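Local coordinates for Acarbose/maltose binding protein GacH (Streptomyces glaucescens, PDB 3K01) that serves as the solute receptor of an ABC transporter, binds acarbose and an acarbose homolog, and probably also binds maltose, at residues P194-Y197 with D202-D205; G218-R223 with A286-Q291; L300-G305 with A311-V316; M88-A93 with T133-Q138; D240-M245 with P261-D266. All blocks are in the same frame, centred on the assembly; numbering follows the deposited sequence. Where two conformers were deposited one is given.

Contact 1. Residues P194-Y197 with D202-D205; sequences PYLY and DLVD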
# COMPACT_ATOMS: atom_id res chain seq x y z
N PRO A 194 -6.68 -4.58 -7.83
CA PRO A 194 -6.64 -6.06 -7.87
C PRO A 194 -7.31 -6.67 -9.09
O PRO A 194 -6.83 -7.67 -9.62
CB PRO A 194 -7.40 -6.44 -6.59
CG PRO A 194 -7.11 -5.31 -5.65
CD PRO A 194 -7.22 -4.08 -6.54
N TYR A 195 -8.42 -6.07 -9.53
CA TYR A 195 -9.09 -6.57 -10.73
C TYR A 195 -8.29 -6.34 -12.00
O TYR A 195 -8.25 -7.20 -12.89
CB TYR A 195 -10.51 -5.97 -10.85
CG TYR A 195 -11.33 -6.33 -9.63
CD1 TYR A 195 -11.75 -7.63 -9.38
CD2 TYR A 195 -11.64 -5.37 -8.70
CE1 TYR A 195 -12.46 -7.95 -8.22
CE2 TYR A 195 -12.35 -5.66 -7.55
CZ TYR A 195 -12.76 -6.96 -7.34
OH TYR A 195 -13.43 -7.25 -6.16
N LEU A 196 -7.63 -5.17 -12.09
CA LEU A 196 -6.77 -4.89 -13.22
C LEU A 196 -5.61 -5.89 -13.26
O LEU A 196 -5.34 -6.51 -14.30
CB LEU A 196 -6.25 -3.46 -13.13
CG LEU A 196 -5.32 -3.06 -14.30
CD1 LEU A 196 -6.05 -3.09 -15.65
CD2 LEU A 196 -4.77 -1.70 -14.02
N TYR A 197 -4.94 -6.10 -12.12
CA TYR A 197 -3.81 -7.03 -12.07
C TYR A 197 -4.30 -8.45 -12.34
O TYR A 197 -3.60 -9.26 -12.97
CB TYR A 197 -3.12 -6.92 -10.71
CG TYR A 197 -2.59 -5.55 -10.36
CD1 TYR A 197 -2.12 -4.66 -11.34
CD2 TYR A 197 -2.60 -5.10 -9.04
CE1 TYR A 197 -1.63 -3.41 -11.00
CE2 TYR A 197 -2.11 -3.89 -8.70
CZ TYR A 197 -1.65 -3.01 -9.67
OH TYR A 197 -1.15 -1.78 -9.30
N ASP A 202 -2.05 -3.41 -16.32
CA ASP A 202 -1.32 -2.43 -15.52
C ASP A 202 -1.60 -1.05 -16.09
O ASP A 202 -2.18 -0.92 -17.18
CB ASP A 202 0.19 -2.70 -15.51
CG ASP A 202 0.84 -2.32 -14.19
OD1 ASP A 202 0.35 -1.43 -13.48
OD2 ASP A 202 1.92 -2.91 -13.92
N LEU A 203 -1.17 -0.03 -15.36
CA LEU A 203 -1.53 1.34 -15.67
C LEU A 203 -0.72 1.89 -16.84
O LEU A 203 -1.28 2.36 -17.84
CB LEU A 203 -1.35 2.22 -14.41
CG LEU A 203 -2.18 1.75 -13.20
CD1 LEU A 203 -1.90 2.67 -12.00
CD2 LEU A 203 -3.67 1.70 -13.51
N VAL A 204 0.60 1.80 -16.72
CA VAL A 204 1.51 2.26 -17.76
C VAL A 204 2.72 1.36 -17.85
O VAL A 204 3.03 0.61 -16.91
CB VAL A 204 2.02 3.71 -17.52
CG1 VAL A 204 0.89 4.68 -17.48
CG2 VAL A 204 2.87 3.79 -16.23
N ASP A 205 3.37 1.42 -19.00
CA ASP A 205 4.68 0.82 -19.19
C ASP A 205 5.69 1.98 -19.17
O ASP A 205 5.85 2.70 -20.15
CB ASP A 205 4.69 0.07 -20.53
CG ASP A 205 5.99 -0.67 -20.80
OD1 ASP A 205 7.00 -0.40 -20.13
OD2 ASP A 205 5.98 -1.51 -21.72
O HOH W 1 0.63 -0.68 -10.86
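L196 opens the contact by sending its CD2 methyl towards L203. The setting is a helix–turn–strand unit. Helix 193-198 ends, the chain turns, and D202 and L203 lead into strand 204-205, which forms a small antiparallel pair with strand 210-211. The side chain of L196 starts towards the incoming chain. CG stands anti to the backbone N (chi1 -179°), and this carries both methyls outward. CD2 meets L203 CD2 at 3.6 Å. The same methyl also touches D202 CA at 3.8 Å, so it rests on both the side chain and the backbone of the turn. The other branch, CD1, lies near D202 N at 4.1 Å.

Y197 comes next, on a neighbouring side of the helix. Its ring offers an edge: CE1 is 3.7 Å from D202 OD1, which sits near the ring plane. The ring and carboxylate planes are turned 81° apart. No direct hydrogen bond joins the two segments. A water bridges them instead. Beyond the helix, P294 of strand 293-302 packs on Y197. The turn is also tied to T212, whose side chain bonds D202 O and whose backbone bonds L203.

D202 OD1 has two hydrogen-bond partners. It accepts from L203 N at 2.8 Å, met on the anti side and 25° out of the carboxylate plane. It also accepts from the water at 2.7 Å. The water in turn accepts a hydrogen bond from Y197 OH, 2.6 Å away.

Contact 2. Residues G218-R223 with A286-Q291; sequences GVRAYR and AGSAGQ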
# COMPACT_ATOMS: atom_id res chain seq x y z
N GLY A 218 -7.42 -3.96 -19.40
CA GLY A 218 -8.12 -2.90 -18.70
C GLY A 218 -9.62 -2.92 -18.96
O GLY A 218 -10.45 -2.74 -18.04
N VAL A 219 -10.00 -3.18 -20.21
CA VAL A 219 -11.42 -3.31 -20.53
C VAL A 219 -12.01 -4.46 -19.73
O VAL A 219 -13.06 -4.32 -19.10
CB VAL A 219 -11.61 -3.58 -22.03
CG1 VAL A 219 -13.08 -3.88 -22.34
CG2 VAL A 219 -11.09 -2.41 -22.87
N ARG A 220 -11.32 -5.60 -19.73
CA ARG A 220 -11.80 -6.77 -18.99
C ARG A 220 -11.94 -6.46 -17.51
O ARG A 220 -12.86 -6.96 -16.87
CB ARG A 220 -10.90 -7.99 -19.15
CG ARG A 220 -10.98 -8.64 -20.53
CD ARG A 220 -10.34 -10.01 -20.50
NE ARG A 220 -8.95 -10.02 -20.01
CZ ARG A 220 -7.88 -9.86 -20.78
NH1 ARG A 220 -6.66 -9.88 -20.26
NH2 ARG A 220 -8.03 -9.70 -22.10
N ALA A 221 -11.03 -5.68 -16.94
CA ALA A 221 -11.12 -5.36 -15.51
C ALA A 221 -12.38 -4.57 -15.19
O ALA A 221 -13.06 -4.86 -14.18
CB ALA A 221 -9.89 -4.63 -15.07
N TYR A 222 -12.70 -3.55 -16.00
CA TYR A 222 -13.96 -2.86 -15.79
C TYR A 222 -15.16 -3.80 -15.97
O TYR A 222 -16.17 -3.67 -15.26
CB TYR A 222 -14.06 -1.64 -16.70
CG TYR A 222 -13.22 -0.45 -16.28
CD1 TYR A 222 -13.51 0.26 -15.11
CD2 TYR A 222 -12.14 -0.02 -17.07
CE1 TYR A 222 -12.76 1.38 -14.75
CE2 TYR A 222 -11.39 1.10 -16.70
CZ TYR A 222 -11.70 1.77 -15.54
OH TYR A 222 -11.01 2.90 -15.14
N ARG A 223 -15.07 -4.73 -16.93
CA ARG A 223 -16.15 -5.70 -17.12
C ARG A 223 -16.31 -6.61 -15.90
O ARG A 223 -17.43 -6.92 -15.52
CB ARG A 223 -15.90 -6.53 -18.37
CG ARG A 223 -17.09 -7.38 -18.80
CD ARG A 223 -16.85 -8.07 -20.13
NE ARG A 223 -16.73 -7.09 -21.20
CZ ARG A 223 -15.66 -6.92 -21.97
NH1 ARG A 223 -14.57 -7.68 -21.81
NH2 ARG A 223 -15.69 -6.01 -22.93
N ALA A 286 -7.17 -14.16 -8.06
CA ALA A 286 -6.75 -14.04 -9.45
C ALA A 286 -7.91 -13.64 -10.34
O ALA A 286 -9.08 -13.82 -9.98
CB ALA A 286 -6.18 -15.37 -9.93
N GLY A 287 -7.59 -13.10 -11.50
CA GLY A 287 -8.56 -12.93 -12.57
C GLY A 287 -8.22 -13.91 -13.67
O GLY A 287 -7.63 -14.98 -13.43
N SER A 288 -8.57 -13.55 -14.89
CA SER A 288 -8.42 -14.49 -16.01
C SER A 288 -6.97 -14.66 -16.44
O SER A 288 -6.65 -15.63 -17.13
CB SER A 288 -9.26 -14.04 -17.20
OG SER A 288 -8.67 -12.97 -17.88
N ALA A 289 -6.10 -13.72 -16.08
CA ALA A 289 -4.74 -13.69 -16.67
C ALA A 289 -3.66 -13.19 -15.71
O ALA A 289 -2.60 -12.73 -16.15
CB ALA A 289 -4.73 -12.87 -17.98
N GLY A 290 -3.92 -13.24 -14.40
CA GLY A 290 -2.96 -12.75 -13.44
C GLY A 290 -3.53 -12.75 -12.03
O GLY A 290 -4.69 -13.14 -11.80
N GLN A 291 -2.71 -12.33 -11.09
CA GLN A 291 -3.13 -12.21 -9.71
C GLN A 291 -2.21 -11.22 -9.05
O GLN A 291 -0.98 -11.39 -9.05
CB GLN A 291 -3.04 -13.56 -9.01
CG GLN A 291 -3.61 -13.51 -7.60
CD GLN A 291 -3.71 -14.85 -6.88
OE1 GLN A 291 -4.36 -14.97 -5.81
NE2 GLN A 291 -3.11 -15.86 -7.45
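R220 NE and S288 OG stand 3.6 Å apart and make no hydrogen bond with each other. Their encounter is oblique to the guanidinium plane. R220 NH1 adds a looser touch on A289 CB at 4.2 Å. This is surface packing in the solute-binding protein fold. It joins an outer helix, 216-230, to the loop between strands 279-283 and 293-302 of the main sheet. Little surface is buried.

What brings the two polar groups together is E199, a residue outside both segments, from the turn after helix 193-198. E199 OE1 forms a salt bridge with R220 NE and a hydrogen bond with S288 OG. The arginine chain leaves the helix towards the loop and bends at chi3 (-55°), which turns its head towards the loop, beside the serine.

Further out, the loop and the helix are each held in shape. G287 N bonds G290 O at 2.9 Å and closes the turn that carries S288 and A289. A289 is also bonded through its backbone to G198, and A286 to G161 and V163. On the helix, Y222 N bonds G218 O at 3.1 Å. The ring of Y222 stacks on F192, and its hydroxyl bonds T400.

One carboxylate oxygen thus serves as the common partner of a cation and a hydroxyl. E199 links helix and loop through its OE1. That oxygen probably offsets the charge of R220, and the shared acceptor keeps arginine and serine close though they do not bond each other.

Contact 3. Residues L300-G305 with A311-V316; sequences LSVYAG and ASYAFV
The Y313 ring approaches V302 obliquely, with CD1 4.4 Å from the CG2 methyl. The F315 ring lies deeper, beyond direct touch of the strand. It meets F51 edge-to-face and F32 with planes at about 55°. The third ring, Y303, follows V302 in the chain. G305 N lies 3.3 Å above its plane, over the ring centre, as the chain curls back after A304.

The main packing is made by aliphatic groups. V302 turns both methyls to the helix. CG1 stands anti to the backbone N (chi1 176°) and rests on S312 CB at 3.9 Å. CG2 meets V316 CG1 at 4.0 Å. The two valines cross at about a right angle. V316 CG1 also touches L300 CB at 4.0 Å, so this one methyl sits between two residues of the strand.

Strand 293-302 and helix 309-320 follow one another in the chain and form a beta–alpha unit. The axes of 300-302 and 311-316 run antiparallel at 175° and approach to 8.7 Å. The helix covers one side of the main sheet here, and it also packs on strands 28-34 and 87-91 through V30 and V87.

No hydrogen bond passes between the two segments. S312, a polar residue in this interface, offers its CB to V302. Its OG is bonded back to N308 O, just ahead of the helix. The contact is therefore held by apolar burial and by fit, with the serine hydroxyl satisfied on its own side.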
# COMPACT_ATOMS: atom_id res chain seq x y z
N LEU A 300 12.00 5.73 3.85
CA LEU A 300 12.69 6.88 4.46
C LEU A 300 13.60 7.52 3.45
O LEU A 300 14.36 6.82 2.77
CB LEU A 300 13.53 6.44 5.65
CG LEU A 300 12.71 5.71 6.72
CD1 LEU A 300 13.47 4.50 7.26
CD2 LEU A 300 12.26 6.69 7.77
N SER A 301 13.50 8.84 3.33
CA SER A 301 14.28 9.59 2.37
C SER A 301 15.02 10.72 3.06
O SER A 301 14.65 11.16 4.15
CB SER A 301 13.36 10.17 1.30
OG SER A 301 12.74 9.11 0.60
N VAL A 302 16.07 11.20 2.40
CA VAL A 302 16.90 12.28 2.90
C VAL A 302 16.61 13.51 2.05
O VAL A 302 16.58 13.43 0.83
CB VAL A 302 18.38 11.90 2.81
CG1 VAL A 302 19.25 13.07 3.24
CG2 VAL A 302 18.70 10.64 3.66
N TYR A 303 16.36 14.64 2.71
CA TYR A 303 16.14 15.89 2.01
C TYR A 303 17.38 16.33 1.25
O TYR A 303 18.49 16.35 1.79
CB TYR A 303 15.70 16.93 3.03
CG TYR A 303 15.72 18.36 2.56
CD1 TYR A 303 15.08 18.75 1.37
CD2 TYR A 303 16.36 19.33 3.31
CE1 TYR A 303 15.09 20.08 0.95
CE2 TYR A 303 16.37 20.68 2.89
CZ TYR A 303 15.74 21.03 1.72
OH TYR A 303 15.77 22.35 1.29
N ALA A 304 17.19 16.72 -0.01
CA ALA A 304 18.32 17.09 -0.88
C ALA A 304 19.16 18.20 -0.30
O ALA A 304 20.38 18.21 -0.50
CB ALA A 304 17.81 17.49 -2.27
N GLY A 305 18.53 19.14 0.40
CA GLY A 305 19.25 20.31 0.95
C GLY A 305 19.71 20.13 2.38
O GLY A 305 20.11 21.10 3.04
N ALA A 311 25.11 12.22 8.64
CA ALA A 311 24.36 11.66 9.77
C ALA A 311 23.00 11.14 9.30
O ALA A 311 22.50 10.16 9.84
CB ALA A 311 24.21 12.67 10.89
N SER A 312 22.44 11.82 8.29
CA SER A 312 21.15 11.39 7.74
C SER A 312 21.26 10.05 7.03
O SER A 312 20.37 9.21 7.16
CB SER A 312 20.56 12.45 6.81
OG SER A 312 20.33 13.67 7.49
N TYR A 313 22.35 9.82 6.28
CA TYR A 313 22.54 8.52 5.66
C TYR A 313 22.56 7.43 6.73
O TYR A 313 21.92 6.38 6.59
CB TYR A 313 23.88 8.46 4.94
CG TYR A 313 24.06 9.41 3.77
CD1 TYR A 313 22.99 9.85 2.99
CD2 TYR A 313 25.34 9.88 3.44
CE1 TYR A 313 23.19 10.72 1.91
CE2 TYR A 313 25.54 10.74 2.38
CZ TYR A 313 24.47 11.17 1.62
OH TYR A 313 24.68 12.03 0.57
N ALA A 314 23.30 7.68 7.82
CA ALA A 314 23.40 6.70 8.88
C ALA A 314 22.05 6.52 9.60
O ALA A 314 21.69 5.39 9.99
CB ALA A 314 24.49 7.12 9.86
N PHE A 315 21.30 7.60 9.75
CA PHE A 315 20.00 7.50 10.41
C PHE A 315 19.01 6.64 9.60
O PHE A 315 18.32 5.78 10.17
CB PHE A 315 19.43 8.89 10.64
CG PHE A 315 18.10 8.88 11.36
CD1 PHE A 315 18.05 8.74 12.73
CD2 PHE A 315 16.92 8.99 10.64
CE1 PHE A 315 16.82 8.73 13.40
CE2 PHE A 315 15.68 8.99 11.30
CZ PHE A 315 15.64 8.85 12.68
N VAL A 316 18.94 6.85 8.29
CA VAL A 316 18.01 6.04 7.49
C VAL A 316 18.47 4.60 7.43
O VAL A 316 17.63 3.70 7.44
CB VAL A 316 17.68 6.62 6.10
CG1 VAL A 316 17.15 8.04 6.23
CG2 VAL A 316 18.86 6.55 5.13

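Contact 4. Residues M88-A93 with T133-Q138; sequences MRTEVA and TYAVPQ
R89 NE donates to Q138 OE1 at 2.7 Å, with an N-H...O angle of 160°. This is the tight part of the contact. The oxygen lies almost in the guanidinium plane and is met on a lone pair in the carbonyl plane. R89 NH2 adds a weak bond to the same OE1 at 3.1 Å. The amide plane is tilted 66° from the guanidinium. Both side chains are extended: CG of Q138 is anti to its backbone N (chi1 -172°), which carries the amide out to the arginine.

The strands themselves do not pair. Strand 293-302 runs between 87-91 and 132-148 in the mixed sheet of this solute-binding protein fold and bonds to both. R89 and Q138 thus reach across a whole strand, over W298. R89 makes a cation-pi contact with that tryptophan, and Q138 packs on it. R89 NH1 also bonds T35 OG1. Y44 of helix 41-49 packs on both residues.

The other end is looser. T90 and A135 have CA atoms 8.1 Å apart. A135 turns its CB towards T90 and comes within 4.3 Å of T90 OG1. That hydroxyl is hydrogen-bonded to S301 OG. N299 packs against both.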
# COMPACT_ATOMS: atom_id res chain seq x y z
N MET A 88 12.79 12.38 5.91
CA MET A 88 11.32 12.45 5.73
C MET A 88 10.80 11.04 5.55
O MET A 88 11.26 10.30 4.66
CB MET A 88 11.05 13.29 4.46
CG MET A 88 9.59 13.45 4.05
SD MET A 88 8.68 14.32 5.33
CE MET A 88 6.98 14.00 4.83
N ARG A 89 9.80 10.66 6.36
CA ARG A 89 9.09 9.40 6.10
C ARG A 89 8.24 9.59 4.83
O ARG A 89 7.44 10.54 4.76
CB ARG A 89 8.23 8.99 7.28
CG ARG A 89 7.90 7.53 7.24
CD ARG A 89 6.77 7.19 8.14
NE ARG A 89 6.62 5.76 8.41
CZ ARG A 89 5.49 5.21 8.85
NH1 ARG A 89 4.41 5.97 9.04
NH2 ARG A 89 5.44 3.92 9.12
N THR A 90 8.42 8.71 3.85
CA THR A 90 7.90 8.92 2.50
C THR A 90 7.03 7.76 2.07
O THR A 90 7.47 6.62 2.04
CB THR A 90 9.03 9.07 1.42
OG1 THR A 90 9.98 8.00 1.54
CG2 THR A 90 9.75 10.41 1.56
N GLU A 91 5.76 8.03 1.74
CA GLU A 91 4.91 6.95 1.29
C GLU A 91 5.50 6.43 -0.02
O GLU A 91 6.24 7.15 -0.69
CB GLU A 91 3.49 7.48 1.10
CG GLU A 91 2.42 6.42 1.14
CD GLU A 91 1.92 6.02 -0.24
OE1 GLU A 91 2.24 6.70 -1.26
OE2 GLU A 91 1.18 5.02 -0.32
N VAL A 92 5.21 5.18 -0.40
CA VAL A 92 5.86 4.63 -1.58
C VAL A 92 5.73 5.53 -2.83
O VAL A 92 6.69 5.68 -3.58
CB VAL A 92 5.44 3.19 -1.90
CG1 VAL A 92 5.96 2.20 -0.84
CG2 VAL A 92 3.92 3.04 -2.10
N ALA A 93 4.56 6.11 -3.06
CA ALA A 93 4.35 6.98 -4.24
C ALA A 93 5.04 8.33 -4.06
O ALA A 93 5.32 9.03 -5.05
CB ALA A 93 2.86 7.20 -4.51
N THR A 133 18.46 5.86 -6.67
CA THR A 133 17.79 5.48 -5.42
C THR A 133 17.63 6.72 -4.56
O THR A 133 18.61 7.46 -4.32
CB THR A 133 18.66 4.47 -4.68
OG1 THR A 133 18.93 3.36 -5.55
CG2 THR A 133 17.96 3.96 -3.43
N TYR A 134 16.40 6.98 -4.09
CA TYR A 134 16.10 8.14 -3.27
C TYR A 134 15.48 7.80 -1.93
O TYR A 134 14.95 8.68 -1.24
CB TYR A 134 15.17 9.09 -4.04
CG TYR A 134 15.81 9.72 -5.25
CD1 TYR A 134 16.60 10.86 -5.11
CD2 TYR A 134 15.62 9.19 -6.52
CE1 TYR A 134 17.19 11.45 -6.23
CE2 TYR A 134 16.22 9.76 -7.62
CZ TYR A 134 16.98 10.88 -7.47
OH TYR A 134 17.58 11.47 -8.59
N ALA A 135 15.51 6.53 -1.54
CA ALA A 135 14.94 6.15 -0.26
C ALA A 135 15.49 4.81 0.15
O ALA A 135 16.13 4.13 -0.64
CB ALA A 135 13.38 6.09 -0.33
N VAL A 136 15.18 4.44 1.39
CA VAL A 136 15.35 3.06 1.87
C VAL A 136 13.98 2.57 2.38
O VAL A 136 13.19 3.34 2.91
CB VAL A 136 16.42 2.93 3.00
CG1 VAL A 136 17.80 3.25 2.43
CG2 VAL A 136 16.11 3.84 4.19
N PRO A 137 13.70 1.27 2.22
CA PRO A 137 12.36 0.77 2.62
C PRO A 137 12.19 0.67 4.11
O PRO A 137 13.14 0.39 4.85
CB PRO A 137 12.31 -0.63 1.98
CG PRO A 137 13.40 -0.63 0.93
CD PRO A 137 14.48 0.20 1.59
N GLN A 138 10.95 0.84 4.55
CA GLN A 138 10.63 0.75 5.98
C GLN A 138 9.52 -0.28 6.24
O GLN A 138 9.79 -1.31 6.88
CB GLN A 138 10.26 2.11 6.54
CG GLN A 138 10.12 2.11 8.04
CD GLN A 138 9.43 3.34 8.53
OE1 GLN A 138 8.36 3.69 8.02
NE2 GLN A 138 10.03 4.05 9.51

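Contact 5. Residues D240-M245 with P261-D266; sequences DGWNNM and PWAIED
W242 NE1 donates to a water at 2.9 Å, in the plane of the indole. The same water gives a weak bond to D266 OD2 at 3.3 Å. The carboxylate has firmer partners too. OD2 is bonded by Q246 NE2, and OD1 forms a salt bridge with K250. D266 is thus tied to the helix that carries W242, both directly and through the water.

The far end of the W242 indole does the packing. CG stands anti to the backbone N (chi1 175°), and this swings the six-membered ring across to the second segment. CH2 reaches W262 CD1 at 3.5 Å, and CZ3 comes to W262 NE1 at 3.6 Å. CH2 and CZ3 both lie at the edge of the W262 ring, near its plane. The six-membered ring of W242 and the five-membered ring of W262 have centres 5.5 Å apart and planes at 41°, an oblique meeting. W242 CH2 also touches A263 CB at 3.9 Å.

R185 packs on W242, while W191, D141 and L143 lie against W262. The W262 side chain remains largely open to solvent.

The two segments flank strand 254-259, which joins helix 241-251 to the short helix 264-268. A helix–strand–helix run, its strand paired on both sides in a mixed sheet, is consistent with the alpha/beta lobes of the bacterial solute-binding protein 1 family.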
# COMPACT_ATOMS: atom_id res chain seq x y z
N ASP A 240 -19.85 6.73 0.53
CA ASP A 240 -19.60 6.21 1.88
C ASP A 240 -19.10 4.76 1.83
O ASP A 240 -19.48 3.94 2.66
CB ASP A 240 -20.90 6.35 2.72
CG ASP A 240 -20.66 6.32 4.23
OD1 ASP A 240 -19.56 6.62 4.69
OD2 ASP A 240 -21.64 6.01 4.94
N GLY A 241 -18.26 4.45 0.84
CA GLY A 241 -17.87 3.05 0.63
C GLY A 241 -17.11 2.44 1.76
O GLY A 241 -17.26 1.23 2.00
N TRP A 242 -16.27 3.21 2.46
CA TRP A 242 -15.55 2.64 3.60
C TRP A 242 -16.53 2.15 4.67
O TRP A 242 -16.49 0.99 5.12
CB TRP A 242 -14.57 3.67 4.19
CG TRP A 242 -13.94 3.13 5.41
CD1 TRP A 242 -14.26 3.42 6.71
CD2 TRP A 242 -12.95 2.12 5.45
NE1 TRP A 242 -13.51 2.64 7.56
CE2 TRP A 242 -12.69 1.84 6.80
CE3 TRP A 242 -12.25 1.42 4.44
CZ2 TRP A 242 -11.72 0.89 7.19
CZ3 TRP A 242 -11.31 0.49 4.84
CH2 TRP A 242 -11.06 0.25 6.20
N ASN A 243 -17.42 3.02 5.12
CA ASN A 243 -18.37 2.62 6.15
C ASN A 243 -19.30 1.56 5.66
O ASN A 243 -19.62 0.62 6.39
CB ASN A 243 -19.17 3.81 6.67
CG ASN A 243 -18.36 4.75 7.52
OD1 ASN A 243 -18.41 5.97 7.34
ND2 ASN A 243 -17.63 4.20 8.47
N ASN A 244 -19.76 1.67 4.42
CA ASN A 244 -20.67 0.66 3.91
C ASN A 244 -19.99 -0.72 3.86
O ASN A 244 -20.59 -1.74 4.22
CB ASN A 244 -21.20 1.05 2.52
CG ASN A 244 -22.32 2.08 2.57
OD1 ASN A 244 -22.36 3.03 1.76
ND2 ASN A 244 -23.23 1.91 3.48
N MET A 245 -18.74 -0.75 3.42
CA MET A 245 -18.02 -2.00 3.34
C MET A 245 -17.78 -2.59 4.74
O MET A 245 -18.09 -3.76 4.96
CB MET A 245 -16.68 -1.75 2.67
CG MET A 245 -15.84 -3.00 2.58
SD MET A 245 -14.46 -2.86 1.45
CE MET A 245 -13.60 -1.48 2.20
N PRO A 261 -4.38 -3.98 6.19
CA PRO A 261 -4.10 -4.17 7.62
C PRO A 261 -4.80 -3.14 8.50
O PRO A 261 -5.16 -3.45 9.65
CB PRO A 261 -2.57 -4.02 7.70
CG PRO A 261 -2.13 -4.48 6.31
CD PRO A 261 -3.15 -3.89 5.39
N TRP A 262 -5.00 -1.93 7.98
CA TRP A 262 -5.64 -0.85 8.71
C TRP A 262 -7.09 -1.18 9.11
O TRP A 262 -7.67 -0.47 9.94
CB TRP A 262 -5.62 0.45 7.88
CG TRP A 262 -6.20 0.26 6.54
CD1 TRP A 262 -7.52 0.31 6.21
CD2 TRP A 262 -5.49 -0.04 5.33
NE1 TRP A 262 -7.69 0.04 4.87
CE2 TRP A 262 -6.45 -0.17 4.31
CE3 TRP A 262 -4.15 -0.23 5.01
CZ2 TRP A 262 -6.11 -0.47 2.98
CZ3 TRP A 262 -3.80 -0.52 3.67
CH2 TRP A 262 -4.78 -0.66 2.68
N ALA A 263 -7.68 -2.22 8.52
CA ALA A 263 -9.07 -2.61 8.82
C ALA A 263 -9.23 -3.64 9.93
O ALA A 263 -10.35 -3.90 10.38
CB ALA A 263 -9.76 -3.13 7.58
N ILE A 264 -8.14 -4.31 10.30
CA ILE A 264 -8.21 -5.47 11.20
C ILE A 264 -8.84 -5.15 12.55
O ILE A 264 -9.72 -5.88 12.99
CB ILE A 264 -6.81 -6.11 11.35
CG1 ILE A 264 -6.36 -6.77 10.03
CG2 ILE A 264 -6.79 -7.11 12.50
CD1 ILE A 264 -7.09 -8.04 9.66
N GLU A 265 -8.40 -4.09 13.19
CA GLU A 265 -8.95 -3.80 14.51
C GLU A 265 -10.44 -3.47 14.44
O GLU A 265 -11.23 -3.93 15.28
CB GLU A 265 -8.14 -2.71 15.22
CG GLU A 265 -6.76 -3.21 15.63
CD GLU A 265 -6.82 -4.43 16.55
OE1 GLU A 265 -7.54 -4.36 17.57
OE2 GLU A 265 -6.19 -5.48 16.26
N ASP A 266 -10.85 -2.71 13.43
CA ASP A 266 -12.26 -2.42 13.28
C ASP A 266 -13.07 -3.71 13.05
O ASP A 266 -14.16 -3.88 13.61
CB ASP A 266 -12.48 -1.41 12.14
CG ASP A 266 -13.92 -0.96 12.03
OD1 ASP A 266 -14.57 -0.66 13.06
OD2 ASP A 266 -14.44 -0.90 10.90
O HOH W 2 -13.15 2.15 10.42

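Contacts 1 and 2 are neighbours, with centres 9 Å apart. L196 CA of contact 1 packs on A221 CB of contact 2 at 3.6 Å, and E199, from the turn inside contact 1, serves contact 2. Contacts 3 and 4 form a second pair, centres 10 Å apart, in one sheet. L300 N to V136 O and S301 O to M88 N, each 2.8 Å, are probable hydrogen bonds between them. Contacts 2 and 3 are farthest apart, centres 40 Å, on opposite sides of the chain's centre. Contact 5 touches neither pair; its nearest atoms are about 8 Å from contact 4 and about 9 Å from contact 1.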